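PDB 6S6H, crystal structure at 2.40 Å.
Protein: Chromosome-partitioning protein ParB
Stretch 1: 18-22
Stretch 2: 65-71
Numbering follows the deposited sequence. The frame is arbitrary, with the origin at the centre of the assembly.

Stretch 1 18-22: LNVLE
Stretch 2 65-71: VQSYLVS

What brings these two pieces of one ParB chain together? Stretch 1 leaves an extended backbone at L18 (phi/psi -107/136) and N19 (-70/166) and turns into a helix at V20, which continues past E22. Stretch 2 is helical throughout, with V70 N donating to Q66 O at 3.0 Å and L69 N to V65 O at 3.1 Å. The register runs in opposite senses along the two sequences: N19 CA lies 6.9 Å from V70 CA, V20 CA 8.0 Å from L69 CA, and L21 CA 7.7 Å from Q66 CA. No hydrogen bond crosses between the stretches, and the 254 Å² they bury rests largely on apolar packing.

Why does L21 cover more than any other residue here? Its CA-to-CB bond points toward stretch 2, and an m,t rotamer (chi1 -69°, chi2 175°) carries both methyls up to the other helix. CD1 sits 3.6 Å from Q66 O and equally 3.6 Å from Q66 CB, so it rests on backbone and side chain alike; that carbonyl oxygen is already engaged by V70 N. The same CD1 lies 4.1 Å from V70 CG2, while L21 CD2 approaches L69 CD1 at 4.0 Å. One leucine thus reaches three residues spaced i, i+3 and i+4 along the helix, Q66, L69 and V70.

How does L69 answer it? Its CA-to-CB bond also points toward the partner, with chi1 at -92°, between the usual wells, and chi2 at 179°. This conformation places CD1 4.0 Å from L21 CD2 and 4.2 Å from V20 CG1, so a single methyl meets two consecutive residues at the start of the facing helix. V20, itself directed toward stretch 2, has chi1 at 67° (p).

What do N19 and V70 contribute? V70 sets its CB sideways and takes the t rotamer (chi1 167°), which brings CG2 against L21 and also 4.0 Å from N19 ND2, a van der Waals contact. N19 holds the N-cap position: with chi1 at 69° (p) and chi2 at 41°, its OD1 accepts from E22 N at 2.9 Å, N-H...O angle 155°. E22 reciprocates, its m,t side chain (chi3 -18°) folding back so that OE1 accepts from N19 N at 3.1 Å and 154°. With OD1 turned to its own helix, it is N19 ND2 that lies nearest V70.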

# COMPACT_ATOMS: atom_id res chain seq x y z
N LEU B 18 -9.97 0.00 -10.13
CA LEU B 18 -9.28 -1.10 -10.85
C LEU B 18 -8.40 -1.87 -9.87
O LEU B 18 -7.69 -1.22 -9.09
CB LEU B 18 -8.44 -0.52 -11.99
CG LEU B 18 -9.20 0.28 -13.05
CD1 LEU B 18 -8.24 0.82 -14.10
CD2 LEU B 18 -10.29 -0.56 -13.70
N ASN B 19 -8.43 -3.20 -9.94
CA ASN B 19 -7.47 -4.09 -9.23
C ASN B 19 -6.10 -3.91 -9.91
O ASN B 19 -6.05 -3.33 -11.01
CB ASN B 19 -7.97 -5.53 -9.15
CG ASN B 19 -8.01 -6.26 -10.48
OD1 ASN B 19 -7.10 -6.12 -11.30
ND2 ASN B 19 -9.03 -7.06 -10.69
N VAL B 20 -5.03 -4.38 -9.28
CA VAL B 20 -3.63 -4.11 -9.70
C VAL B 20 -3.40 -4.60 -11.13
O VAL B 20 -2.65 -3.92 -11.86
CB VAL B 20 -2.62 -4.73 -8.70
CG1 VAL B 20 -2.64 -6.25 -8.73
CG2 VAL B 20 -1.21 -4.21 -8.94
N LEU B 21 -4.00 -5.73 -11.53
CA LEU B 21 -3.80 -6.35 -12.87
C LEU B 21 -4.54 -5.54 -13.95
O LEU B 21 -4.03 -5.47 -15.08
CB LEU B 21 -4.28 -7.80 -12.85
CG LEU B 21 -3.42 -8.76 -12.01
CD1 LEU B 21 -4.06 -10.14 -11.95
CD2 LEU B 21 -2.00 -8.85 -12.56
N GLU B 22 -5.70 -4.97 -13.61
CA GLU B 22 -6.48 -4.09 -14.52
C GLU B 22 -5.69 -2.80 -14.76
O GLU B 22 -5.70 -2.31 -15.91
CB GLU B 22 -7.87 -3.82 -13.95
CG GLU B 22 -8.80 -5.02 -14.03
CD GLU B 22 -10.08 -4.90 -13.23
OE1 GLU B 22 -10.14 -4.05 -12.33
OE2 GLU B 22 -11.01 -5.68 -13.49
N VAL B 65 -1.78 -17.67 -10.31
CA VAL B 65 -1.27 -16.61 -9.39
C VAL B 65 -2.12 -15.35 -9.57
O VAL B 65 -2.51 -14.75 -8.55
CB VAL B 65 0.23 -16.32 -9.62
CG1 VAL B 65 0.71 -15.12 -8.80
CG2 VAL B 65 1.08 -17.54 -9.31
N GLN B 66 -2.40 -14.97 -10.82
CA GLN B 66 -3.24 -13.80 -11.16
C GLN B 66 -4.61 -13.96 -10.49
O GLN B 66 -5.10 -12.96 -9.92
CB GLN B 66 -3.36 -13.63 -12.68
CG GLN B 66 -2.06 -13.19 -13.34
CD GLN B 66 -2.24 -12.77 -14.78
OE1 GLN B 66 -3.34 -12.43 -15.21
NE2 GLN B 66 -1.16 -12.77 -15.54
N SER B 67 -5.18 -15.17 -10.51
CA SER B 67 -6.46 -15.53 -9.84
C SER B 67 -6.37 -15.22 -8.34
O SER B 67 -7.33 -14.65 -7.80
CB SER B 67 -6.83 -16.96 -10.08
OG SER B 67 -6.86 -17.25 -11.47
N TYR B 68 -5.26 -15.59 -7.69
CA TYR B 68 -5.02 -15.33 -6.24
C TYR B 68 -5.01 -13.82 -5.98
O TYR B 68 -5.58 -13.40 -4.95
CB TYR B 68 -3.72 -15.98 -5.75
CG TYR B 68 -3.70 -17.49 -5.77
CD1 TYR B 68 -4.76 -18.23 -5.27
CD2 TYR B 68 -2.61 -18.18 -6.27
CE1 TYR B 68 -4.75 -19.61 -5.28
CE2 TYR B 68 -2.59 -19.57 -6.29
CZ TYR B 68 -3.66 -20.29 -5.79
OH TYR B 68 -3.64 -21.65 -5.81
N LEU B 69 -4.40 -13.02 -6.87
CA LEU B 69 -4.36 -11.54 -6.78
C LEU B 69 -5.78 -10.97 -6.82
O LEU B 69 -6.11 -10.15 -5.94
CB LEU B 69 -3.53 -10.97 -7.94
CG LEU B 69 -2.04 -10.76 -7.66
CD1 LEU B 69 -1.34 -10.21 -8.89
CD2 LEU B 69 -1.83 -9.84 -6.46
N VAL B 70 -6.57 -11.37 -7.81
CA VAL B 70 -7.97 -10.89 -8.04
C VAL B 70 -8.82 -11.26 -6.82
O VAL B 70 -9.62 -10.40 -6.39
CB VAL B 70 -8.55 -11.46 -9.34
CG1 VAL B 70 -10.06 -11.25 -9.43
CG2 VAL B 70 -7.86 -10.87 -10.56
N SER B 71 -8.66 -12.48 -6.29
CA SER B 71 -9.46 -13.04 -5.16
C SER B 71 -8.98 -12.43 -3.83
O SER B 71 -9.79 -12.41 -2.88
CB SER B 71 -9.40 -14.54 -5.14
OG SER B 71 -8.08 -15.00 -4.86